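Local atomic coordinates of copper homeostasis protein CutC (Streptococcus agalactiae, PDB entry 2BDQ), a protein that probably binds copper ions and may take part in copper homeostasis in the cytoplasm. Residues A[73-76]-A[77-80]; A[104-107]-A[108-112]; A[114-118]-A[119-123]. One frame throughout, in Å; residues are numbered along the deposited sequence.

Contact 1: residues A[73-76]-A[77-80]; sequences LELR and IMEE
Arg76 reaches forward along its helix to two glutamates, Glu79 and Glu80, three and four residues on. Its CB and CG, the latter placed beside the carbonyl carbon by chi1 of 169°, merely run alongside the start of the next residue's backbone, and the real contact begins at NE. The chain bends at chi2 and again at chi3, which swings the guanidinium over the next turn. NE makes a weak bond to Glu79 OE1, and a water that accepts from NE and donates to OE1 joins the same two atoms. Most of the contact falls to Arg76 NH2, which lies 3.1 Å from Glu79 OE1 and 3.1 Å from Glu80 OE1, both at the guanidinium edge and close to its plane. Each oxygen is met on its anti side, with the carboxylate planes turned 50° (Glu79) and 73° (Glu80) from the guanidinium. NH1 adds a weak bond to Glu80 OE1 and forms a salt bridge with Glu45 of the second subunit, while the other oxygen of Glu80 pairs with Arg84.

On another side of the helix, Leu73 CD2 meets Ile77 CD1 at 3.7 Å. Ile77 and Met78, a selenomethionine, also rest on Pro63. Underneath run the main-chain bonds, such as Met78 N to Glu74 O at 3.0 Å. Glu74 turns its carboxylate away from this turn, to Arg64 and to the backbone N of Asn71. The pattern is an i to i+3 and i+4 salt-bridge network on an outer helix of a TIM barrel, here continued across the dimer interface.

Contact 2: residues A[104-107]-A[108-112]; sequences IDTE and AIEQL
Asp105 and Ala108 meet by a capping bond at the start of helix 106-116. Ala108 N donates to Asp105 OD1 at 3.0 Å and 161°, arriving from well above the carboxylate plane. With chi1 at -171°, the carboxylate turns toward the first helical turn, and Asp105 CG comes 3.4 Å from Ala108 CB. Asp105 is thus the N-cap; its backbone forms an inverse gamma turn and is also hydrogen-bonded to the backbone of Ile97. The helix dipole would be expected to favour a negative charge here, although Glu107 OE2 lies only 2.9 Å from Asp105 OD1, a pairing of two acceptors that probably disfavours full charge on both.

The backbone bonds set the helix going: Ile109 N donates to Asp105 O, and Glu110 N to Thr106 O at 2.9 Å. In a TIM barrel this is where the chain leaves the loop after strand 92-95 and enters the helix that leads to strand 121-123.

Apolar contact comes from Ile104, just before the helix, and Ile109 within it: their branches cross obliquely, with Ile104 CG2 3.8 Å from Ile109 CD1. Elsewhere on the turn, Thr106 CG2 lies against the carboxylate carbon CD of Glu110, 3.9 Å away. Ile104 also packs on Ser138, Gln141 and Leu142 of the neighbouring helix 135-144, and Ile109 on Ile97.

Contact 3: residues A[114-118]-A[119-123]; sequences PATQG and LPLVF
Thr116 and Leu121 face each other tip to tip across the turn that joins helix 106-116 to strand 121-123. The methyl CG2 of Thr116 touches CD2 of Leu121 at 3.4 Å, tighter than usual van der Waals contact, and lies 3.8 Å from Leu121 CG. Chi1 of -62° at Thr116 holds CG2 beside the carbonyl carbon, which also brings this methyl 3.4 Å from Leu119 O. The hydroxyl Thr116 OG1 takes the other branch, 3.7 Å from Leu121 CD2, and bonds weakly back to Leu112 O in the preceding helical turn. Leu119 CG in turn rests on the carbonyl oxygen of Thr116.

A type I' beta turn from Thr116 to Leu119 brings the two ends together. Leu119 N closes it by donating to Thr116 O at 3.0 Å and a nearly straight 169°, from above the carbonyl plane. Gln117 and Gly118 occupy its corners with positive phi; Gln117 is the first residue to leave the helical conformation. In the barrel this is an alpha-to-beta connection: helix 106-116 and strand 121-123 both belong to the beta-alpha-beta unit that begins with strand 92-95.

Farther out, Gln117 folds back: Gln117 NE2 donates to Ala115 O at 3.1 Å, with the oxygen near the amide plane, which ties the amide to a carbonyl two residues earlier. Leu121 and Thr116 both lie against Leu93 of strand 92-95, and Leu121 also packs on Leu113. Leu119 and Gln117 both touch Val86, and Ala115 meets Ile82 and Leu83, all of helix 72-87.

In the fold
Contacts 2 and 3 belong to helix 106-116, at its start and its end, whereas contact 1 lies on the preceding outer helix 72-87. The two helices pack side by side: Glu79 of contact 1 lies against Leu112 and Ala115, and Leu75 touches Gln111. All three contacts are partly buried. Contact 1, farthest from the chain centre, is dominated by charge and alone borders the second subunit. Contact 2 sets exposed Glu107, Glu110 and Gln111 beside buried Ile104, Ala108 and Ile109, joining a polar cap to apolar packing. Contact 3 runs into barrel strand 121-123, nearest the chain centre, with an exposed turn (Gln117, Gly118) over buried Thr116 and Leu121. Ile109 and Phe123 link contacts 2 and 3.

Contact 1: residues A[73-76]-A[77-80]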
# COMPACT_ATOMS: atom_id res chain seq x y z
N LEU A 73 -14.25 -6.96 -9.89
CA LEU A 73 -13.42 -5.76 -10.00
C LEU A 73 -12.06 -5.97 -9.32
O LEU A 73 -11.02 -5.54 -9.84
CB LEU A 73 -14.18 -4.58 -9.39
CG LEU A 73 -13.74 -3.18 -9.86
CD1 LEU A 73 -14.79 -2.13 -9.48
CD2 LEU A 73 -12.40 -2.86 -9.25
N GLU A 74 -12.06 -6.63 -8.17
CA GLU A 74 -10.82 -6.90 -7.45
C GLU A 74 -9.95 -7.89 -8.23
O GLU A 74 -8.73 -7.81 -8.19
CB GLU A 74 -11.15 -7.42 -6.05
CG GLU A 74 -11.58 -6.29 -5.12
CD GLU A 74 -12.40 -6.75 -3.92
OE1 GLU A 74 -12.67 -5.91 -3.04
OE2 GLU A 74 -12.77 -7.94 -3.86
N LEU A 75 -10.59 -8.82 -8.94
CA LEU A 75 -9.84 -9.78 -9.74
C LEU A 75 -9.24 -9.03 -10.94
O LEU A 75 -8.16 -9.38 -11.42
CB LEU A 75 -10.75 -10.91 -10.24
CG LEU A 75 -11.27 -11.89 -9.18
CD1 LEU A 75 -12.32 -12.83 -9.79
CD2 LEU A 75 -10.10 -12.71 -8.61
N ARG A 76 -9.94 -8.00 -11.42
CA ARG A 76 -9.46 -7.20 -12.54
C ARG A 76 -8.22 -6.42 -12.08
O ARG A 76 -7.28 -6.21 -12.85
CB ARG A 76 -10.55 -6.22 -13.00
CG ARG A 76 -10.11 -5.14 -14.00
CD ARG A 76 -10.00 -5.65 -15.44
NE ARG A 76 -8.69 -6.21 -15.77
CZ ARG A 76 -7.57 -5.49 -15.91
NH1 ARG A 76 -7.59 -4.17 -15.76
NH2 ARG A 76 -6.43 -6.10 -16.21
N ILE A 77 -8.23 -6.00 -10.82
CA ILE A 77 -7.11 -5.27 -10.25
C ILE A 77 -5.89 -6.18 -10.17
O ILE A 77 -4.78 -5.81 -10.59
CB ILE A 77 -7.48 -4.75 -8.83
CG1 ILE A 77 -8.48 -3.60 -8.96
CG2 ILE A 77 -6.23 -4.31 -8.10
CD1 ILE A 77 -9.12 -3.20 -7.65
N MSE A 78 -6.10 -7.38 -9.64
CA MSE A 78 -5.02 -8.36 -9.50
C MSE A 78 -4.41 -8.76 -10.84
O MSE A 78 -3.20 -8.93 -10.94
CB MSE A 78 -5.53 -9.60 -8.75
CG MSE A 78 -5.94 -9.29 -7.31
SE MSE A 78 -6.85 -10.73 -6.40
CE MSE A 78 -5.39 -11.97 -6.23
N GLU A 79 -5.24 -8.91 -11.87
CA GLU A 79 -4.71 -9.28 -13.18
C GLU A 79 -3.82 -8.15 -13.68
O GLU A 79 -2.75 -8.39 -14.22
CB GLU A 79 -5.84 -9.53 -14.19
CG GLU A 79 -5.35 -9.81 -15.61
CD GLU A 79 -6.49 -9.99 -16.61
OE1 GLU A 79 -7.32 -9.07 -16.76
OE2 GLU A 79 -6.56 -11.07 -17.24
N GLU A 80 -4.26 -6.91 -13.46
CA GLU A 80 -3.49 -5.75 -13.89
C GLU A 80 -2.17 -5.67 -13.13
O GLU A 80 -1.12 -5.44 -13.71
CB GLU A 80 -4.30 -4.47 -13.67
CG GLU A 80 -3.65 -3.20 -14.24
CD GLU A 80 -3.43 -3.27 -15.74
OE1 GLU A 80 -4.32 -3.78 -16.46
OE2 GLU A 80 -2.36 -2.81 -16.21
O HOH W 1 -10.10 -8.98 -15.76

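Contact 2: residues A[104-107]-A[108-112]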
# COMPACT_ATOMS: atom_id res chain seq x y z
N ILE A 104 -10.13 -23.43 -1.95
CA ILE A 104 -9.39 -22.78 -3.00
C ILE A 104 -10.29 -22.48 -4.19
O ILE A 104 -10.92 -23.38 -4.73
CB ILE A 104 -8.20 -23.64 -3.47
CG1 ILE A 104 -7.18 -23.76 -2.34
CG2 ILE A 104 -7.57 -23.02 -4.71
CD1 ILE A 104 -5.95 -24.53 -2.71
N ASP A 105 -10.34 -21.21 -4.59
CA ASP A 105 -11.17 -20.82 -5.72
C ASP A 105 -10.37 -21.07 -7.00
O ASP A 105 -9.73 -20.16 -7.53
CB ASP A 105 -11.55 -19.34 -5.62
CG ASP A 105 -12.59 -18.93 -6.65
OD1 ASP A 105 -12.67 -19.60 -7.70
OD2 ASP A 105 -13.31 -17.94 -6.42
N THR A 106 -10.41 -22.31 -7.47
CA THR A 106 -9.69 -22.72 -8.68
C THR A 106 -10.07 -21.93 -9.92
O THR A 106 -9.20 -21.54 -10.69
CB THR A 106 -9.91 -24.23 -8.98
OG1 THR A 106 -9.49 -25.01 -7.86
CG2 THR A 106 -9.11 -24.65 -10.21
N GLU A 107 -11.36 -21.69 -10.12
CA GLU A 107 -11.80 -20.96 -11.30
C GLU A 107 -11.24 -19.54 -11.34
O GLU A 107 -10.80 -19.07 -12.39
CB GLU A 107 -13.33 -20.93 -11.38
CG GLU A 107 -14.03 -20.72 -10.03
CD GLU A 107 -14.31 -22.03 -9.31
OE1 GLU A 107 -15.10 -22.84 -9.84
OE2 GLU A 107 -13.75 -22.24 -8.21
N ALA A 108 -11.23 -18.86 -10.19
CA ALA A 108 -10.71 -17.49 -10.15
C ALA A 108 -9.21 -17.48 -10.44
O ALA A 108 -8.74 -16.66 -11.22
CB ALA A 108 -10.99 -16.86 -8.78
N ILE A 109 -8.47 -18.41 -9.84
CA ILE A 109 -7.03 -18.48 -10.06
C ILE A 109 -6.71 -18.77 -11.53
O ILE A 109 -5.79 -18.19 -12.09
CB ILE A 109 -6.37 -19.56 -9.18
CG1 ILE A 109 -6.48 -19.18 -7.71
CG2 ILE A 109 -4.89 -19.72 -9.56
CD1 ILE A 109 -6.02 -20.25 -6.78
N GLU A 110 -7.46 -19.69 -12.14
CA GLU A 110 -7.21 -20.02 -13.54
C GLU A 110 -7.41 -18.79 -14.42
O GLU A 110 -6.72 -18.64 -15.43
CB GLU A 110 -8.12 -21.16 -14.01
CG GLU A 110 -7.88 -22.47 -13.28
CD GLU A 110 -8.59 -23.67 -13.91
OE1 GLU A 110 -9.82 -23.59 -14.16
OE2 GLU A 110 -7.92 -24.70 -14.14
N GLN A 111 -8.33 -17.91 -14.04
CA GLN A 111 -8.59 -16.69 -14.81
C GLN A 111 -7.33 -15.80 -14.85
O GLN A 111 -7.12 -15.06 -15.81
CB GLN A 111 -9.74 -15.88 -14.19
CG GLN A 111 -11.15 -16.35 -14.54
CD GLN A 111 -12.23 -15.45 -13.93
OE1 GLN A 111 -12.60 -15.61 -12.76
NE2 GLN A 111 -12.73 -14.50 -14.71
N LEU A 112 -6.51 -15.89 -13.81
CA LEU A 112 -5.30 -15.08 -13.73
C LEU A 112 -4.03 -15.79 -14.22
O LEU A 112 -3.01 -15.14 -14.47
CB LEU A 112 -5.09 -14.60 -12.29
CG LEU A 112 -6.21 -13.79 -11.64
CD1 LEU A 112 -5.99 -13.74 -10.13
CD2 LEU A 112 -6.26 -12.40 -12.24

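Contact 3: residues A[114-118]-A[119-123]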
# COMPACT_ATOMS: atom_id res chain seq x y z
N PRO A 114 -3.02 -17.04 -17.13
CA PRO A 114 -2.42 -16.54 -18.37
C PRO A 114 -1.59 -15.27 -18.18
O PRO A 114 -0.50 -15.15 -18.73
CB PRO A 114 -3.64 -16.31 -19.28
CG PRO A 114 -4.63 -17.35 -18.77
CD PRO A 114 -4.48 -17.22 -17.27
N ALA A 115 -2.10 -14.34 -17.38
CA ALA A 115 -1.37 -13.09 -17.13
C ALA A 115 -0.04 -13.36 -16.42
O ALA A 115 0.93 -12.62 -16.61
CB ALA A 115 -2.21 -12.14 -16.30
N THR A 116 0.01 -14.41 -15.62
CA THR A 116 1.22 -14.76 -14.87
C THR A 116 2.40 -15.07 -15.79
O THR A 116 3.56 -14.98 -15.38
CB THR A 116 1.01 -15.97 -13.96
OG1 THR A 116 0.01 -15.66 -12.98
CG2 THR A 116 2.30 -16.32 -13.26
N GLN A 117 2.08 -15.46 -17.02
CA GLN A 117 3.09 -15.77 -18.01
C GLN A 117 4.20 -16.70 -17.53
O GLN A 117 5.38 -16.47 -17.80
CB GLN A 117 3.69 -14.47 -18.53
CG GLN A 117 2.65 -13.53 -19.12
CD GLN A 117 3.20 -12.13 -19.39
OE1 GLN A 117 4.05 -11.94 -20.26
NE2 GLN A 117 2.72 -11.16 -18.62
N GLY A 118 3.80 -17.75 -16.81
CA GLY A 118 4.76 -18.72 -16.33
C GLY A 118 5.62 -18.38 -15.13
O GLY A 118 6.37 -19.23 -14.66
N LEU A 119 5.53 -17.16 -14.60
CA LEU A 119 6.37 -16.85 -13.44
C LEU A 119 6.01 -17.77 -12.28
O LEU A 119 4.89 -18.27 -12.19
CB LEU A 119 6.21 -15.39 -13.01
CG LEU A 119 6.58 -14.27 -13.99
CD1 LEU A 119 6.72 -12.99 -13.18
CD2 LEU A 119 7.88 -14.56 -14.73
N PRO A 120 6.98 -18.03 -11.38
CA PRO A 120 6.77 -18.89 -10.21
C PRO A 120 5.63 -18.32 -9.37
O PRO A 120 5.56 -17.10 -9.17
CB PRO A 120 8.10 -18.80 -9.47
CG PRO A 120 9.09 -18.63 -10.59
CD PRO A 120 8.40 -17.63 -11.49
N LEU A 121 4.75 -19.19 -8.89
CA LEU A 121 3.61 -18.76 -8.10
C LEU A 121 3.60 -19.32 -6.68
O LEU A 121 3.91 -20.49 -6.46
CB LEU A 121 2.31 -19.17 -8.79
CG LEU A 121 2.03 -18.54 -10.16
CD1 LEU A 121 0.81 -19.22 -10.78
CD2 LEU A 121 1.79 -17.05 -10.00
N VAL A 122 3.25 -18.47 -5.72
CA VAL A 122 3.17 -18.88 -4.33
C VAL A 122 1.81 -18.50 -3.75
O VAL A 122 1.31 -17.40 -3.99
CB VAL A 122 4.34 -18.29 -3.49
CG1 VAL A 122 4.71 -16.93 -3.98
CG2 VAL A 122 3.96 -18.25 -2.01
N PHE A 123 1.21 -19.44 -3.01
CA PHE A 123 -0.08 -19.26 -2.35
C PHE A 123 0.27 -18.86 -0.91
O PHE A 123 1.04 -19.56 -0.23
CB PHE A 123 -0.86 -20.60 -2.39
CG PHE A 123 -2.35 -20.45 -2.20
CD1 PHE A 123 -2.90 -20.36 -0.93
CD2 PHE A 123 -3.19 -20.36 -3.29
CE1 PHE A 123 -4.28 -20.17 -0.75
CE2 PHE A 123 -4.56 -20.18 -3.13
CZ PHE A 123 -5.11 -20.08 -1.86